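High affinity transport system protein p37 (Mycoplasma hyorhinis, PDB 3EKI) binds thiamine diphosphate outside the cell membrane as part of a high-affinity transport system, probably anchored as a lipoprotein. Local coordinates at residues G199-Q203 with S204-P208; S151-F154 with D155-K158; E177-K180 with I181-T185. All coordinates share one frame; numbering follows the deposited sequence.

Interaction 1. Residues G199-Q203 with S204-P208. With TPP (thiamine diphosphate), chain B.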
loop_
_atom_site.group_PDB
_atom_site.type_symbol
_atom_site.label_atom_id
_atom_site.label_comp_id
_atom_site.label_asym_id
_atom_site.label_seq_id
_atom_site.Cartn_x
_atom_site.Cartn_y
_atom_site.Cartn_z
ATOM N N GLY A 199 10.479 -9.952 -11.962
ATOM C CA GLY A 199 10.373 -10.817 -10.807
ATOM C C GLY A 199 9.612 -10.164 -9.655
ATOM O O GLY A 199 9.163 -10.881 -8.754
ATOM N N ASN A 200 9.512 -8.851 -9.724
ATOM C CA ASN A 200 8.865 -7.989 -8.754
ATOM C C ASN A 200 7.540 -7.384 -9.231
ATOM O O ASN A 200 6.488 -7.579 -8.617
ATOM C CB ASN A 200 9.844 -6.863 -8.403
ATOM C CG ASN A 200 9.364 -6.050 -7.221
ATOM O OD1 ASN A 200 8.753 -6.608 -6.305
ATOM N ND2 ASN A 200 9.643 -4.761 -7.241
ATOM N N VAL A 201 7.601 -6.631 -10.320
ATOM C CA VAL A 201 6.497 -5.950 -10.957
ATOM C C VAL A 201 6.568 -6.087 -12.487
ATOM O O VAL A 201 7.614 -6.370 -13.066
ATOM C CB VAL A 201 6.469 -4.432 -10.688
ATOM C CG1 VAL A 201 6.438 -4.147 -9.188
ATOM C CG2 VAL A 201 7.641 -3.752 -11.343
ATOM N N TYR A 202 5.405 -5.845 -13.084
ATOM C CA TYR A 202 5.343 -5.581 -14.520
ATOM C C TYR A 202 5.703 -4.138 -14.780
ATOM O O TYR A 202 4.928 -3.188 -14.626
ATOM C CB TYR A 202 3.935 -5.896 -15.011
ATOM C CG TYR A 202 3.522 -7.323 -15.047
ATOM C CD1 TYR A 202 4.103 -8.157 -16.014
ATOM C CD2 TYR A 202 2.590 -7.899 -14.192
ATOM C CE1 TYR A 202 3.755 -9.478 -16.086
ATOM C CE2 TYR A 202 2.230 -9.230 -14.258
ATOM C CZ TYR A 202 2.831 -10.026 -15.226
ATOM O OH TYR A 202 2.474 -11.340 -15.309
ATOM N N GLN A 203 6.969 -3.893 -15.168
ATOM C CA GLN A 203 7.459 -2.528 -15.264
ATOM C C GLN A 203 6.727 -1.694 -16.294
ATOM O O GLN A 203 6.723 -0.473 -16.167
ATOM C CB GLN A 203 8.962 -2.518 -15.579
ATOM C CG GLN A 203 9.779 -3.331 -14.576
ATOM C CD GLN A 203 11.245 -3.323 -15.020
ATOM O OE1 GLN A 203 12.043 -2.490 -14.597
ATOM N NE2 GLN A 203 11.590 -4.268 -15.887
ATOM N N SER A 204 6.113 -2.332 -17.310
ATOM C CA SER A 204 5.502 -1.532 -18.353
ATOM C C SER A 204 4.303 -0.736 -17.875
ATOM O O SER A 204 3.852 0.144 -18.617
ATOM C CB SER A 204 5.016 -2.408 -19.520
ATOM O OG SER A 204 5.870 -3.495 -19.771
ATOM N N VAL A 205 3.772 -1.044 -16.692
ATOM C CA VAL A 205 2.593 -0.293 -16.234
ATOM C C VAL A 205 2.949 0.891 -15.342
ATOM O O VAL A 205 2.102 1.583 -14.783
ATOM C CB VAL A 205 1.584 -1.205 -15.518
ATOM C CG1 VAL A 205 0.948 -2.169 -16.521
ATOM C CG2 VAL A 205 2.223 -1.962 -14.378
ATOM N N TYR A 206 4.247 1.195 -15.216
ATOM C CA TYR A 206 4.735 2.285 -14.408
ATOM C C TYR A 206 5.507 3.353 -15.174
ATOM O O TYR A 206 6.093 3.078 -16.226
ATOM C CB TYR A 206 5.715 1.737 -13.363
ATOM C CG TYR A 206 5.163 0.755 -12.380
ATOM C CD1 TYR A 206 5.052 -0.596 -12.634
ATOM C CD2 TYR A 206 4.760 1.227 -11.122
ATOM C CE1 TYR A 206 4.546 -1.468 -11.685
ATOM C CE2 TYR A 206 4.249 0.373 -10.171
ATOM C CZ TYR A 206 4.140 -0.973 -10.456
ATOM O OH TYR A 206 3.642 -1.830 -9.514
ATOM N N ASP A 207 5.531 4.536 -14.597
ATOM C CA ASP A 207 6.361 5.636 -15.037
ATOM C C ASP A 207 7.358 5.976 -13.917
ATOM O O ASP A 207 7.048 6.818 -13.067
ATOM C CB ASP A 207 5.594 6.879 -15.433
ATOM C CG ASP A 207 6.515 7.975 -15.951
ATOM O OD1 ASP A 207 7.739 7.769 -16.012
ATOM O OD2 ASP A 207 6.005 9.063 -16.304
ATOM N N PRO A 208 8.526 5.352 -13.944
ATOM C CA PRO A 208 9.491 5.575 -12.854
ATOM C C PRO A 208 9.991 7.007 -12.753
ATOM O O PRO A 208 10.588 7.381 -11.730
ATOM C CB PRO A 208 10.660 4.648 -13.229
ATOM C CG PRO A 208 10.548 4.461 -14.710
ATOM C CD PRO A 208 9.068 4.419 -14.951
HETATM N "N1'" TPP B . 4.575 -2.894 -5.142
HETATM C "C2'" TPP B . 5.279 -4.022 -4.880
HETATM C CM2 TPP B . 6.505 -4.339 -5.743
HETATM N "N3'" TPP B . 4.917 -4.841 -3.877
HETATM C "C4'" TPP B . 3.892 -4.480 -3.060
HETATM N "N4'" TPP B . 3.606 -5.264 -2.018
HETATM C "C5'" TPP B . 3.114 -3.349 -3.346
HETATM C "C6'" TPP B . 3.499 -2.569 -4.430
HETATM C "C7'" TPP B . 1.881 -2.900 -2.547
HETATM N N3 TPP B . 2.142 -2.004 -1.407
HETATM C C2 TPP B . 3.251 -2.008 -0.669
HETATM S S1 TPP B . 3.141 -0.761 0.552
HETATM C C5 TPP B . 1.544 -0.290 0.024
HETATM C C4 TPP B . 1.154 -1.168 -0.969
HETATM C CM4 TPP B . -0.110 -0.919 -1.821
HETATM C C6 TPP B . 0.688 0.781 0.710
HETATM C C7 TPP B . 0.100 0.242 2.017
HETATM O O7 TPP B . -0.801 -0.843 1.714
HETATM P PA TPP B . -1.216 -1.993 2.730
HETATM O O1A TPP B . -1.875 -3.079 1.964
HETATM O O2A TPP B . -0.030 -2.426 3.545
HETATM O O3A TPP B . -2.172 -1.351 3.808
HETATM P PB TPP B . -3.766 -1.189 3.698
HETATM O O1B TPP B . -4.112 -0.293 2.549
HETATM O O2B TPP B . -4.167 -0.552 5.088
HETATM O O3B TPP B . -4.449 -2.622 3.632
#
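Val201 and Tyr206 meet in a local contact round a 3-10 turn, where the loop following helix 170-184 swings into the short strand 206-207 at the edge of the thiamine diphosphate pocket. Two successive backbone bonds, each spanning three residues, define the turn: Val205 N gives its hydrogen to Tyr202 O at 3.2 Å and nearly straight (171°), and Tyr206 N gives its hydrogen to Gln203 O at 3.1 Å, somewhat more bent (161°). In both, the donor stands above the carbonyl plane. Val205 CG2 crowds the first carbonyl, 3.0 Å from Tyr202 O. The same oxygen, together with Gln203 O, lies in the plane of the Tyr206 ring at its edge, and Tyr206 CD1 is 3.3 Å from Tyr202 O. Val201 approaches the ring obliquely, its CB 3.7 Å from Tyr206 CE1. With CG1 beside the backbone N and opposite the carbonyl carbon (chi1 -57°), one methyl serves two neighbours: Val201 CG1 lies 3.6 Å from Tyr206 OH and 3.5 Å from CM2 of the ligand. Asn200 reaches the ligand's CM2 through OD1, at 3.2 Å, while its ND2 is held by Pro377 O. The ligand's pyrimidine methyl is thus met by a valine methyl and an amide, consistent with recognition of this methyl mainly by van der Waals fit, whereas Ser255 and Lys258 hydrogen-bond the ligand elsewhere.

Interaction 2. Residues S151-F154 with D155-K158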
loop_
_atom_site.group_PDB
_atom_site.type_symbol
_atom_site.label_atom_id
_atom_site.label_comp_id
_atom_site.label_asym_id
_atom_site.label_seq_id
_atom_site.Cartn_x
_atom_site.Cartn_y
_atom_site.Cartn_z
ATOM N N SER A 151 5.079 5.932 -10.030
ATOM C CA SER A 151 3.706 6.187 -10.456
ATOM C C SER A 151 3.253 5.142 -11.454
ATOM O O SER A 151 4.037 4.618 -12.234
ATOM C CB SER A 151 3.580 7.600 -11.051
ATOM O OG SER A 151 4.168 7.635 -12.348
ATOM N N PHE A 152 1.972 4.787 -11.430
ATOM C CA PHE A 152 1.385 4.030 -12.518
ATOM C C PHE A 152 1.182 4.944 -13.726
ATOM O O PHE A 152 0.892 6.143 -13.591
ATOM C CB PHE A 152 0.046 3.481 -12.055
ATOM C CG PHE A 152 0.023 2.357 -11.052
ATOM C CD1 PHE A 152 0.653 1.136 -11.247
ATOM C CD2 PHE A 152 -0.667 2.543 -9.860
ATOM C CE1 PHE A 152 0.565 0.132 -10.298
ATOM C CE2 PHE A 152 -0.775 1.542 -8.917
ATOM C CZ PHE A 152 -0.149 0.331 -9.136
ATOM N N VAL A 153 1.318 4.376 -14.924
ATOM C CA VAL A 153 1.094 5.183 -16.112
ATOM C C VAL A 153 -0.314 5.770 -16.165
ATOM O O VAL A 153 -0.441 6.801 -16.816
ATOM C CB VAL A 153 1.355 4.376 -17.382
ATOM C CG1 VAL A 153 2.861 4.089 -17.413
ATOM C CG2 VAL A 153 0.554 3.108 -17.427
ATOM N N PHE A 154 -1.260 5.154 -15.483
ATOM C CA PHE A 154 -2.661 5.598 -15.450
ATOM C C PHE A 154 -3.017 6.456 -14.240
ATOM O O PHE A 154 -4.183 6.856 -14.049
ATOM C CB PHE A 154 -3.549 4.354 -15.553
ATOM C CG PHE A 154 -3.270 3.261 -14.537
ATOM C CD1 PHE A 154 -2.574 2.121 -14.883
ATOM C CD2 PHE A 154 -3.682 3.380 -13.211
ATOM C CE1 PHE A 154 -2.250 1.113 -13.991
ATOM C CE2 PHE A 154 -3.379 2.374 -12.311
ATOM C CZ PHE A 154 -2.689 1.250 -12.682
ATOM N N ASP A 155 -2.095 6.819 -13.347
ATOM C CA ASP A 155 -2.433 7.605 -12.147
ATOM C C ASP A 155 -1.211 8.387 -11.665
ATOM O O ASP A 155 -0.642 8.115 -10.605
ATOM C CB ASP A 155 -2.948 6.674 -11.062
ATOM C CG ASP A 155 -3.454 7.291 -9.783
ATOM O OD1 ASP A 155 -3.752 8.507 -9.745
ATOM O OD2 ASP A 155 -3.578 6.539 -8.784
ATOM N N LYS A 156 -0.812 9.397 -12.436
ATOM C CA LYS A 156 0.389 10.178 -12.118
ATOM C C LYS A 156 0.122 11.480 -11.351
ATOM O O LYS A 156 1.054 12.185 -10.963
ATOM C CB LYS A 156 1.178 10.480 -13.396
ATOM C CG LYS A 156 1.422 9.267 -14.276
ATOM C CD LYS A 156 2.352 9.601 -15.433
ATOM C CE LYS A 156 2.326 8.514 -16.494
ATOM N NZ LYS A 156 3.611 8.438 -17.244
ATOM N N GLU A 157 -1.152 11.790 -11.139
ATOM C CA GLU A 157 -1.578 12.987 -10.446
ATOM C C GLU A 157 -2.370 12.677 -9.177
ATOM O O GLU A 157 -3.450 12.065 -9.156
ATOM C CB GLU A 157 -2.429 13.848 -11.388
ATOM C CG GLU A 157 -1.685 14.968 -12.074
ATOM C CD GLU A 157 -2.437 15.598 -13.232
ATOM O OE1 GLU A 157 -3.609 15.266 -13.497
ATOM O OE2 GLU A 157 -1.838 16.454 -13.919
ATOM N N LYS A 158 -1.772 13.141 -8.071
ATOM C CA LYS A 158 -2.381 12.830 -6.794
ATOM C C LYS A 158 -3.775 13.401 -6.615
ATOM O O LYS A 158 -4.695 12.711 -6.158
ATOM C CB LYS A 158 -1.515 13.376 -5.642
ATOM C CG LYS A 158 -2.106 13.000 -4.304
ATOM C CD LYS A 158 -1.326 13.444 -3.088
ATOM C CE LYS A 158 -2.174 13.346 -1.836
ATOM N NZ LYS A 158 -3.431 14.154 -1.892
HETATM O O HOH W 1 0.422 5.917 -9.327
#
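Phe152 O accepts a nearly straight hydrogen bond from Asp155 N (3.1 Å, 172°), with the donor well above the carbonyl plane. A water adds a second polar link between the same two residues: it accepts from Phe152 N and donates to Asp155 O, 2.8 Å from each, so that both backbone groups are satisfied through it. In the side chain, Asp155 OD2 forms a salt bridge with Arg216 NE. Glu309 brings a like charge close to it, an arrangement that might raise the proton affinity of one of the two acids.

The direct bond closes a type I beta turn from Phe152 to Asp155, which ends strand 141-152 and sends the chain off towards helix 170-184; the water bridges the same two residues.

Phe154 folds back over the strand end: CB of Phe152 stands 3.5 Å above the centre of one face of its ring, while CZ of Phe154 sits over one face of the Phe152 ring, offset toward the rim. Phe154 reaches there with CG wedged between its own backbone N and carbonyl carbon (chi1 54°). Phe154 and Val153 also pack on helix 170-184.

The aliphatic chain of Lys156 runs extended alongside the turn, its CG 3.2 Å from Phe152 O and 3.7 Å from Ser151 OG, its CE 3.3 Å from Val153 O. This path carries NZ to a salt bridge with Asp207. Ser151 OG bonds to the backbone O of that same aspartate.

Interaction 3. Residues E177-K180 with I181-T185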
loop_
_atom_site.group_PDB
_atom_site.type_symbol
_atom_site.label_atom_id
_atom_site.label_comp_id
_atom_site.label_asym_id
_atom_site.label_seq_id
_atom_site.Cartn_x
_atom_site.Cartn_y
_atom_site.Cartn_z
ATOM N N GLU A 177 -8.843 3.927 -17.753
ATOM C CA GLU A 177 -7.455 3.757 -18.192
ATOM C C GLU A 177 -6.899 2.423 -17.724
ATOM O O GLU A 177 -6.134 1.746 -18.416
ATOM C CB GLU A 177 -6.637 4.928 -17.677
ATOM C CG GLU A 177 -6.969 6.272 -18.316
ATOM C CD GLU A 177 -6.161 6.331 -19.616
ATOM O OE1 GLU A 177 -6.677 5.870 -20.652
ATOM O OE2 GLU A 177 -5.007 6.812 -19.554
ATOM N N ILE A 178 -7.254 1.990 -16.514
ATOM C CA ILE A 178 -6.875 0.676 -16.022
ATOM C C ILE A 178 -7.455 -0.413 -16.922
ATOM O O ILE A 178 -6.793 -1.392 -17.261
ATOM C CB ILE A 178 -7.318 0.487 -14.561
ATOM C CG1 ILE A 178 -6.524 1.387 -13.613
ATOM C CG2 ILE A 178 -7.252 -0.959 -14.129
ATOM C CD1 ILE A 178 -7.037 1.421 -12.192
ATOM N N ASN A 179 -8.717 -0.253 -17.334
ATOM C CA ASN A 179 -9.357 -1.266 -18.167
ATOM C C ASN A 179 -8.708 -1.366 -19.540
ATOM O O ASN A 179 -8.677 -2.486 -20.075
ATOM C CB ASN A 179 -10.864 -0.966 -18.288
ATOM C CG ASN A 179 -11.549 -1.288 -16.964
ATOM O OD1 ASN A 179 -11.025 -2.096 -16.204
ATOM N ND2 ASN A 179 -12.703 -0.687 -16.717
ATOM N N LYS A 180 -8.194 -0.261 -20.070
ATOM C CA LYS A 180 -7.490 -0.277 -21.343
ATOM C C LYS A 180 -6.210 -1.098 -21.232
ATOM O O LYS A 180 -5.741 -1.665 -22.219
ATOM C CB LYS A 180 -7.164 1.148 -21.794
ATOM C CG LYS A 180 -5.817 1.288 -22.485
ATOM C CD LYS A 180 -5.847 2.386 -23.536
ATOM C CE LYS A 180 -7.268 2.851 -23.810
ATOM N NZ LYS A 180 -7.674 3.962 -22.907
ATOM N N ILE A 181 -5.649 -1.162 -20.028
ATOM C CA ILE A 181 -4.437 -1.938 -19.805
ATOM C C ILE A 181 -4.679 -3.359 -19.390
ATOM O O ILE A 181 -3.912 -4.284 -19.728
ATOM C CB ILE A 181 -3.570 -1.186 -18.749
ATOM C CG1 ILE A 181 -2.852 0.034 -19.332
ATOM C CG2 ILE A 181 -2.575 -2.093 -18.060
ATOM C CD1 ILE A 181 -2.311 0.952 -18.245
ATOM N N PHE A 182 -5.730 -3.622 -18.625
ATOM C CA PHE A 182 -5.987 -4.899 -17.984
ATOM C C PHE A 182 -7.043 -5.733 -18.708
ATOM O O PHE A 182 -6.976 -6.959 -18.675
ATOM C CB PHE A 182 -6.457 -4.630 -16.543
ATOM C CG PHE A 182 -6.772 -5.872 -15.739
ATOM C CD1 PHE A 182 -8.067 -6.340 -15.636
ATOM C CD2 PHE A 182 -5.764 -6.557 -15.084
ATOM C CE1 PHE A 182 -8.387 -7.469 -14.906
ATOM C CE2 PHE A 182 -6.080 -7.681 -14.350
ATOM C CZ PHE A 182 -7.378 -8.139 -14.246
ATOM N N VAL A 183 -8.004 -5.032 -19.314
ATOM C CA VAL A 183 -9.094 -5.724 -20.014
ATOM C C VAL A 183 -8.883 -5.741 -21.529
ATOM O O VAL A 183 -8.903 -6.822 -22.125
ATOM C CB VAL A 183 -10.427 -5.054 -19.653
ATOM C CG1 VAL A 183 -11.571 -5.703 -20.406
ATOM C CG2 VAL A 183 -10.666 -5.109 -18.147
ATOM N N GLU A 184 -8.679 -4.575 -22.137
ATOM C CA GLU A 184 -8.525 -4.520 -23.601
ATOM C C GLU A 184 -7.349 -5.341 -24.098
ATOM O O GLU A 184 -7.439 -6.080 -25.067
ATOM C CB GLU A 184 -8.349 -3.096 -24.104
ATOM C CG GLU A 184 -8.178 -3.036 -25.617
ATOM C CD GLU A 184 -8.225 -1.620 -26.165
ATOM O OE1 GLU A 184 -8.269 -0.668 -25.355
ATOM O OE2 GLU A 184 -8.226 -1.477 -27.409
ATOM N N THR A 185 -6.201 -5.212 -23.450
ATOM C CA THR A 185 -5.069 -6.134 -23.594
ATOM C C THR A 185 -5.158 -7.105 -22.427
ATOM O O THR A 185 -4.715 -6.737 -21.315
ATOM C CB THR A 185 -3.741 -5.368 -23.610
ATOM O OG1 THR A 185 -3.659 -4.556 -24.773
ATOM C CG2 THR A 185 -2.550 -6.327 -23.652
HETATM O O HOH W 2 -4.729 -2.035 -24.402
#
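Val183 lies alongside Asn179 and points the same way, its CG2 methyl 3.6 Å from Asn179 OD1. That amide oxygen is hydrogen-bonded to Ala334 N, which fixes the group the valine packs against. One turn of helix joins the two residues, and here the helix widens. Asn179 O accepts from two donors, Val183 N at 2.7 Å and Glu184 N at 2.9 Å. The second bond spans five residues, the mark of a pi-type turn, and arrives nearly along the C=O axis, whereas the first is tilted from the carbonyl plane. Further round, Lys180 and Glu184 also run side by side, yet Lys180 bends at chi2, chi3 and chi4 so that its NZ forms a salt bridge with Glu177 OE1 (3.1 Å), its hydrogen bond weak. NZ stays 5.3 Å from Glu184 OE1, where opposite charges may still attract mildly. Phe182, by contrast, throws its CG anti to the backbone N (chi1 180°) and sends its ring among Trp220, Phe312, Tyr187 and Phe324. The last turns of helix 170-184 pack on strand 331-337, with Ile178 on Ala334 and Val337 and Val183 on Glu333, while Ile181 packs on Val153 and Phe154 of the turn after strand 141-152.

In the fold
The three contacts form a triangle, their centres 13 to 15 Å apart, and each touches the other two. Interactions 1 and 2 sit on neighbouring strands of one sheet: Lys156 NZ comes within 2.6 Å of Asp207 OD2, and Asp207 N lies 2.8 Å from Ser151 O in a probable hydrogen bond. Interaction 3 backs onto the turn of interaction 2, where Phe154 CD2 meets Ile178 CG1 at 3.5 Å, and reaches interaction 1 through Ile181 CG2 and Val205 CG1, 3.8 Å apart. Closeness to the thiamine diphosphate falls in steps: 199-203 touches it, Phe152 is about 7 Å away by its side chain and Ile178 about 13 Å.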